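Local atomic coordinates of secreted protein (PDB entry 5LXZ), a protein that is probably a copper metalloradical oxidase of the galactose oxidase-like AA5 family, carrying a mononuclear copper site bound by tyrosines and histidines. Residues E22-L34 against V39-N51. The protein carries 1 engineered substitution. Sequence-based numbering, arbitrary orientation.
Sequences EKYRQNTIHAALL and VLMVAGSGNNQDN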
ATOM      1  N   GLU A  22     -13.562   8.113 -22.707  1.00 18.11           N
ATOM      2  CA  GLU A  22     -12.290   8.825 -22.599  1.00 19.45           C
ATOM      3  C   GLU A  22     -12.318   9.990 -21.615  1.00 18.40           C
ATOM      4  O   GLU A  22     -11.351  10.207 -20.863  1.00 18.03           O
ATOM      5  CB  GLU A  22     -11.777   9.331 -23.970  1.00 21.62           C
ATOM      6  CG  GLU A  22     -10.966   8.320 -24.773  0.50 23.33           C
ATOM      7  CD  GLU A  22     -10.221   8.933 -25.952  1.00 24.98           C
ATOM      8  OE1 GLU A  22      -9.754  10.094 -25.828  0.50 26.54           O
ATOM      9  OE2 GLU A  22     -10.077   8.255 -26.993  0.50 25.18           O
ATOM     10  N   LYS A  23     -13.429  10.716 -21.590  1.00 16.83           N
ATOM     11  CA  LYS A  23     -13.580  11.840 -20.671  1.00 17.64           C
ATOM     12  C   LYS A  23     -13.309  11.455 -19.206  1.00 16.35           C
ATOM     13  O   LYS A  23     -12.843  12.293 -18.442  1.00 15.87           O
ATOM     14  CB  LYS A  23     -15.009  12.396 -20.781  1.00 20.20           C
ATOM     15  CG  LYS A  23     -15.415  13.410 -19.729  1.00 25.01           C
ATOM     16  CD  LYS A  23     -16.643  14.192 -20.170  1.00 25.98           C
ATOM     17  CE  LYS A  23     -17.871  13.320 -20.281  0.50 26.45           C
ATOM     18  NZ  LYS A  23     -19.067  14.207 -20.318  0.50 27.44           N
ATOM     19  N   TYR A  24     -13.616  10.210 -18.840  1.00 14.88           N
ATOM     20  CA  TYR A  24     -13.524   9.771 -17.435  1.00 14.72           C
ATOM     21  C   TYR A  24     -12.271   8.989 -17.160  1.00 15.63           C
ATOM     22  O   TYR A  24     -12.033   8.600 -15.981  1.00 15.95           O
ATOM     23  CB  TYR A  24     -14.728   8.942 -17.021  1.00 15.81           C
ATOM     24  CG  TYR A  24     -15.991   9.729 -17.064  1.00 17.98           C
ATOM     25  CD1 TYR A  24     -16.244  10.712 -16.119  1.00 18.28           C
ATOM     26  CD2 TYR A  24     -16.921   9.534 -18.064  1.00 20.01           C
ATOM     27  CE1 TYR A  24     -17.407  11.464 -16.166  1.00 21.49           C
ATOM     28  CE2 TYR A  24     -18.094  10.268 -18.114  1.00 21.37           C
ATOM     29  CZ  TYR A  24     -18.334  11.226 -17.162  1.00 22.00           C
ATOM     30  OH  TYR A  24     -19.481  11.989 -17.219  1.00 26.12           O
ATOM     31  N   ARG A  25     -11.453   8.736 -18.167  1.00 13.30           N
ATOM     32  CA  ARG A  25     -10.233   7.954 -17.906  1.00 14.31           C
ATOM     33  C   ARG A  25      -9.266   8.734 -17.016  1.00 13.26           C
ATOM     34  O   ARG A  25      -9.243   9.956 -16.997  1.00 13.22           O
ATOM     35  CB  ARG A  25      -9.558   7.534 -19.183  1.00 16.29           C
ATOM     36  CG  ARG A  25     -10.408   6.549 -19.930  1.00 19.16           C
ATOM     37  CD  ARG A  25      -9.754   6.110 -21.219  1.00 22.07           C
ATOM     38  NE  ARG A  25     -10.770   5.483 -22.064  1.00 25.33           N
ATOM     39  CZ  ARG A  25     -10.582   5.061 -23.315  1.00 26.40           C
ATOM     40  NH1 ARG A  25      -9.390   5.164 -23.892  1.00 30.00           N
ATOM     41  NH2 ARG A  25     -11.596   4.507 -23.974  0.50 28.01           N
ATOM     42  N   GLN A  26      -8.472   7.996 -16.248  1.00 11.73           N
ATOM     43  CA  GLN A  26      -7.424   8.569 -15.436  1.00 11.12           C
ATOM     44  C   GLN A  26      -6.468   7.464 -15.103  1.00  9.71           C
ATOM     45  O   GLN A  26      -6.718   6.298 -15.422  1.00 10.13           O
ATOM     46  CB  GLN A  26      -8.003   9.182 -14.143  1.00 11.36           C
ATOM     47  CG  GLN A  26      -8.650   8.125 -13.295  1.00 11.08           C
ATOM     48  CD  GLN A  26      -9.148   8.631 -11.949  1.00 10.45           C
ATOM     49  OE1 GLN A  26      -9.468   9.823 -11.779  1.00  9.25           O
ATOM     50  NE2 GLN A  26      -9.236   7.726 -10.988  1.00 10.04           N
ATOM     51  N   ASN A  27      -5.395   7.831 -14.432  1.00  9.25           N
ATOM     52  CA  ASN A  27      -4.408   6.863 -13.961  1.00  8.58           C
ATOM     53  C   ASN A  27      -4.719   6.502 -12.505  1.00  8.62           C
ATOM     54  O   ASN A  27      -4.131   7.076 -11.601  1.00  8.26           O
ATOM     55  CB  ASN A  27      -3.002   7.411 -14.063  1.00  8.99           C
ATOM     56  CG  ASN A  27      -2.585   7.746 -15.492  1.00  9.64           C
ATOM     57  OD1 ASN A  27      -3.279   7.424 -16.456  1.00 10.79           O
ATOM     58  ND2 ASN A  27      -1.429   8.356 -15.610  1.00  9.90           N
ATOM     59  N   THR A  28      -5.645   5.578 -12.308  1.00  7.74           N
ATOM     60  CA  THR A  28      -6.028   5.212 -10.948  1.00  7.33           C
ATOM     61  C   THR A  28      -4.880   4.502 -10.242  1.00  7.56           C
ATOM     62  O   THR A  28      -4.414   3.448 -10.675  1.00  7.35           O
ATOM     63  CB  THR A  28      -7.267   4.287 -10.937  1.00  7.78           C
ATOM     64  OG1 THR A  28      -8.328   4.937 -11.638  1.00  8.68           O
ATOM     65  CG2 THR A  28      -7.698   3.979  -9.504  1.00  7.91           C
ATOM     66  N   ILE A  29      -4.482   5.044  -9.110  1.00  7.26           N
ATOM     67  CA  ILE A  29      -3.381   4.503  -8.299  1.00  7.57           C
ATOM     68  C   ILE A  29      -3.867   4.047  -6.905  1.00  7.49           C
ATOM     69  O   ILE A  29      -3.222   3.208  -6.282  1.00  7.11           O
ATOM     70  CB  ILE A  29      -2.226   5.511  -8.195  1.00  8.64           C
ATOM     71  CG1 ILE A  29      -1.655   5.720  -9.617  1.00  9.48           C
ATOM     72  CG2 ILE A  29      -1.133   5.069  -7.248  1.00  8.80           C
ATOM     73  CD1 ILE A  29      -0.729   6.897  -9.715  1.00 10.03           C
ATOM     74  N   HIS A  30      -5.018   4.522  -6.446  1.00  7.80           N
ATOM     75  CA  HIS A  30      -5.619   4.109  -5.200  1.00  8.41           C
ATOM     76  C   HIS A  30      -7.061   3.822  -5.487  1.00  8.10           C
ATOM     77  O   HIS A  30      -7.709   4.577  -6.239  1.00  8.28           O
ATOM     78  CB  HIS A  30      -5.608   5.280  -4.207  1.00  9.27           C
ATOM     79  CG  HIS A  30      -4.277   5.904  -3.979  1.00  9.93           C
ATOM     80  ND1 HIS A  30      -3.558   5.741  -2.813  1.00 11.06           N
ATOM     81  CD2 HIS A  30      -3.514   6.688  -4.768  1.00 11.18           C
ATOM     82  CE1 HIS A  30      -2.417   6.407  -2.894  1.00 10.92           C
ATOM     83  NE2 HIS A  30      -2.352   6.957  -4.083  1.00 12.16           N
ATOM     84  N   ALA A  31      -7.629   2.838  -4.818  1.00  7.56           N
ATOM     85  CA  ALA A  31      -9.060   2.675  -4.843  1.00  7.64           C
ATOM     86  C   ALA A  31      -9.566   2.182  -3.516  1.00  7.82           C
ATOM     87  O   ALA A  31      -8.841   1.496  -2.773  1.00  7.63           O
ATOM     88  CB  ALA A  31      -9.493   1.761  -5.957  1.00  8.20           C
ATOM     89  N   ALA A  32     -10.794   2.544  -3.212  1.00  7.07           N
ATOM     90  CA  ALA A  32     -11.423   2.105  -1.983  1.00  7.11           C
ATOM     91  C   ALA A  32     -12.895   1.845  -2.231  1.00  6.86           C
ATOM     92  O   ALA A  32     -13.565   2.668  -2.837  1.00  7.71           O
ATOM     93  CB  ALA A  32     -11.262   3.146  -0.896  1.00  7.38           C
ATOM     94  N   LEU A  33     -13.403   0.719  -1.756  1.00  6.94           N
ATOM     95  CA  LEU A  33     -14.820   0.483  -1.747  1.00  7.19           C
ATOM     96  C   LEU A  33     -15.438   1.252  -0.612  1.00  7.37           C
ATOM     97  O   LEU A  33     -14.965   1.180   0.489  1.00  8.04           O
ATOM     98  CB  LEU A  33     -15.136  -1.001  -1.644  1.00  7.74           C
ATOM     99  CG  LEU A  33     -16.616  -1.317  -1.482  1.00  7.99           C
ATOM    100  CD1 LEU A  33     -17.380  -0.933  -2.739  1.00  8.52           C
ATOM    101  CD2 LEU A  33     -16.819  -2.800  -1.177  1.00  8.15           C
ATOM    102  N   LEU A  34     -16.472   2.047  -0.912  1.00  8.15           N
ATOM    103  CA  LEU A  34     -17.161   2.860   0.079  1.00  8.80           C
ATOM    104  C   LEU A  34     -18.448   2.174   0.510  1.00  8.82           C
ATOM    105  O   LEU A  34     -18.998   1.304  -0.179  1.00  8.39           O
ATOM    106  CB  LEU A  34     -17.531   4.195  -0.563  1.00  9.92           C
ATOM    107  CG  LEU A  34     -16.373   4.936  -1.241  1.00 11.07           C
ATOM    108  CD1 LEU A  34     -16.960   6.137  -1.973  1.00 12.89           C
ATOM    109  CD2 LEU A  34     -15.316   5.329  -0.244  1.00 12.41           C
ATOM    110  N   VAL A  39     -17.193   2.789  -5.635  1.00  9.09           N
ATOM    111  CA  VAL A  39     -15.740   2.715  -5.509  1.00  9.23           C
ATOM    112  C   VAL A  39     -15.137   4.063  -5.773  1.00  9.28           C
ATOM    113  O   VAL A  39     -15.380   4.668  -6.831  1.00  8.18           O
ATOM    114  CB  VAL A  39     -15.157   1.686  -6.471  1.00  9.52           C
ATOM    115  CG1 VAL A  39     -13.649   1.597  -6.344  1.00  9.65           C
ATOM    116  CG2 VAL A  39     -15.800   0.318  -6.261  1.00 10.03           C
ATOM    117  N   LEU A  40     -14.335   4.531  -4.821  1.00  8.52           N
ATOM    118  CA  LEU A  40     -13.541   5.737  -4.969  1.00  8.81           C
ATOM    119  C   LEU A  40     -12.251   5.355  -5.691  1.00  8.34           C
ATOM    120  O   LEU A  40     -11.561   4.421  -5.274  1.00  8.06           O
ATOM    121  CB  LEU A  40     -13.220   6.318  -3.608  1.00  9.64           C
ATOM    122  CG  LEU A  40     -12.375   7.588  -3.632  1.00 10.41           C
ATOM    123  CD1 LEU A  40     -13.199   8.735  -4.151  1.00 11.65           C
ATOM    124  CD2 LEU A  40     -11.770   7.844  -2.243  1.00 11.40           C
ATOM    125  N   MET A  41     -11.944   6.032  -6.787  1.00  7.89           N
ATOM    126  CA  MET A  41     -10.756   5.764  -7.582  1.00  8.63           C
ATOM    127  C   MET A  41      -9.934   7.037  -7.641  1.00  8.58           C
ATOM    128  O   MET A  41     -10.383   8.053  -8.220  1.00  8.27           O
ATOM    129  CB  MET A  41     -11.179   5.309  -8.976  1.00  9.64           C
ATOM    130  CG  MET A  41     -12.054   4.061  -8.923  1.00 10.63           C
ATOM    131  SD  MET A  41     -12.784   3.607 -10.500  1.00 13.43           S
ATOM    132  CE  MET A  41     -11.312   2.902 -11.236  1.00 14.95           C
ATOM    133  N   VAL A  42      -8.736   7.012  -7.081  1.00  8.25           N
ATOM    134  CA  VAL A  42      -7.942   8.212  -6.926  1.00  8.91           C
ATOM    135  C   VAL A  42      -6.699   8.131  -7.800  1.00  8.46           C
ATOM    136  O   VAL A  42      -5.926   7.182  -7.732  1.00  7.69           O
ATOM    137  CB  VAL A  42      -7.526   8.470  -5.468  1.00  9.38           C
ATOM    138  CG1 VAL A  42      -6.821   9.802  -5.347  1.00 10.19           C
ATOM    139  CG2 VAL A  42      -8.723   8.415  -4.539  1.00  9.87           C
ATOM    140  N   ALA A  43      -6.568   9.133  -8.657  1.00  8.78           N
ATOM    141  CA  ALA A  43      -5.396   9.303  -9.451  1.00  8.71           C
ATOM    142  C   ALA A  43      -4.488  10.385  -8.920  1.00  8.88           C
ATOM    143  O   ALA A  43      -3.287  10.274  -9.044  1.00  9.30           O
ATOM    144  CB  ALA A  43      -5.802   9.648 -10.885  1.00  8.83           C
ATOM    145  N   GLY A  44      -5.043  11.459  -8.369  1.00  8.95           N
ATOM    146  CA  GLY A  44      -4.224  12.648  -8.164  1.00  9.61           C
ATOM    147  C   GLY A  44      -3.704  13.082  -9.526  1.00  9.10           C
ATOM    148  O   GLY A  44      -4.458  13.042 -10.504  1.00 10.49           O
ATOM    149  N   SER A  45      -2.435  13.455  -9.598  1.00  9.47           N
ATOM    150  CA  SER A  45      -1.829  13.781 -10.878  1.00  9.63           C
ATOM    151  C   SER A  45      -1.471  12.540 -11.690  1.00 10.28           C
ATOM    152  O   SER A  45      -1.067  12.643 -12.843  1.00 10.33           O
ATOM    153  CB  SER A  45      -0.601  14.657 -10.689  1.00  9.77           C
ATOM    154  OG  SER A  45       0.345  13.986  -9.879  1.00 11.20           O
ATOM    155  N   GLY A  46      -1.623  11.355 -11.108  1.00  9.68           N
ATOM    156  CA  GLY A  46      -1.579  10.119 -11.883  1.00 10.72           C
ATOM    157  C   GLY A  46      -0.179   9.682 -12.265  1.00 11.04           C
ATOM    158  O   GLY A  46      -0.012   8.931 -13.241  1.00 11.41           O
ATOM    159  N   ASN A  47       0.836  10.109 -11.516  1.00 10.82           N
ATOM    160  CA  ASN A  47       2.222   9.901 -11.882  1.00 11.37           C
ATOM    161  C   ASN A  47       2.494  10.362 -13.321  1.00 12.35           C
ATOM    162  O   ASN A  47       3.097   9.654 -14.120  1.00 13.52           O
ATOM    163  CB  ASN A  47       2.653   8.449 -11.697  1.00 11.24           C
ATOM    164  CG  ASN A  47       4.169   8.294 -11.679  1.00 12.26           C
ATOM    165  OD1 ASN A  47       4.908   9.222 -11.342  1.00 14.69           O
ATOM    166  ND2 ASN A  47       4.646   7.127 -12.008  1.00 11.89           N
ATOM    167  N   ASN A  48       1.971  11.540 -13.632  1.00 13.03           N
ATOM    168  CA  ASN A  48       2.096  12.143 -14.952  1.00 13.19           C
ATOM    169  C   ASN A  48       2.659  13.542 -14.721  1.00 13.90           C
ATOM    170  O   ASN A  48       2.044  14.360 -14.062  1.00 12.89           O
ATOM    171  CB  ASN A  48       0.757  12.151 -15.602  1.00 13.53           C
ATOM    172  CG  ASN A  48       0.776  12.821 -16.948  1.00 15.22           C
ATOM    173  OD1 ASN A  48       0.869  14.039 -17.033  1.00 15.79           O
ATOM    174  ND2 ASN A  48       0.607  12.043 -17.987  1.00 17.23           N
ATOM    175  N   GLN A  49       3.823  13.792 -15.286  1.00 15.23           N
ATOM    176  CA  GLN A  49       4.578  15.036 -15.089  1.00 17.18           C
ATOM    177  C   GLN A  49       3.797  16.224 -15.544  1.00 15.67           C
ATOM    178  O   GLN A  49       3.822  17.247 -14.891  1.00 14.39           O
ATOM    179  CB  GLN A  49       5.873  14.998 -15.915  1.00 20.00           C
ATOM    180  CG  GLN A  49       6.804  13.880 -15.548  1.00 23.71           C
ATOM    181  CD  GLN A  49       7.224  13.945 -14.100  1.00 27.43           C
ATOM    182  OE1 GLN A  49       7.146  15.003 -13.464  1.00 32.63           O
ATOM    183  NE2 GLN A  49       7.674  12.814 -13.561  1.00 27.39           N
ATOM    184  N   ASP A  50       3.086  16.063 -16.657  1.00 15.69           N
ATOM    185  CA  ASP A  50       2.268  17.168 -17.171  1.00 15.92           C
ATOM    186  C   ASP A  50       1.197  17.546 -16.191  1.00 14.83           C
ATOM    187  O   ASP A  50       0.977  18.722 -15.903  1.00 14.63           O
ATOM    188  CB  ASP A  50       1.672  16.836 -18.538  1.00 17.41           C
ATOM    189  CG  ASP A  50       2.718  16.736 -19.626  1.00 19.33           C
ATOM    190  OD1 ASP A  50       3.803  17.353 -19.513  1.00 20.11           O
ATOM    191  OD2 ASP A  50       2.446  16.000 -20.607  1.00 22.81           O
ATOM    192  N   ASN A  51       0.541  16.551 -15.603  1.00 13.66           N
ATOM    193  CA  ASN A  51      -0.519  16.828 -14.662  1.00 14.14           C
ATOM    194  C   ASN A  51       0.025  17.380 -13.366  1.00 12.66           C
ATOM    195  O   ASN A  51      -0.614  18.227 -12.754  1.00 12.97           O
ATOM    196  CB  ASN A  51      -1.334  15.571 -14.403  1.00 14.80           C
ATOM    197  CG  ASN A  51      -2.212  15.169 -15.569  1.00 16.71           C
ATOM    198  OD1 ASN A  51      -2.326  15.857 -16.608  1.00 15.80           O
ATOM    199  ND2 ASN A  51      -2.866  14.041 -15.402  1.00 19.00           N
TER
HETATM  200  O   HOH W   1      -0.050   9.224 -18.095  1.00 21.75           O
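His-30 to Leu-33 and Val-39 to Val-42 pair through their backbones as an antiparallel hairpin (169° between strand directions) that widens into a classic beta bulge where Ile-29 N and His-30 N both donate to Val-42 O. Before the bulge, residues 26-28 are tied to the second strand largely by side chains. The extended chain of Gln-26 lies along the Ala-43 methyl, and its NE2 divides two protons within the amide plane: one goes to Thr-28 OG1 at 3.0 Å, the other to Met-41 O, met from above the carbonyl plane. Shortened to alanine, this residue would probably leave Met-41 O and Thr-28 OG1 without the amide donor they share and strip the Ala-43 methyl of cover. Thr-28 OG1 also touches Met-41 CE (3.6 Å), brought back by the bend at chi3 (76°). The hairpin lies between strands 58-62 and 545-547, probably in one blade of the galactose oxidase-like propeller; the nearest side-chain atom of Ile-29 is about 5 Å from a bound copper ion. At the end of the type II' turn Ala-43 to Gly-46, Asn-27 ND2 gives Gly-46 O a nearly straight bond (2.8 Å, 176°), while a water accepts from both Asn-27 ND2 and Asn-48 ND2. Asn-48 OD1, in turn, caps the following helix by accepting from Asn-51 N.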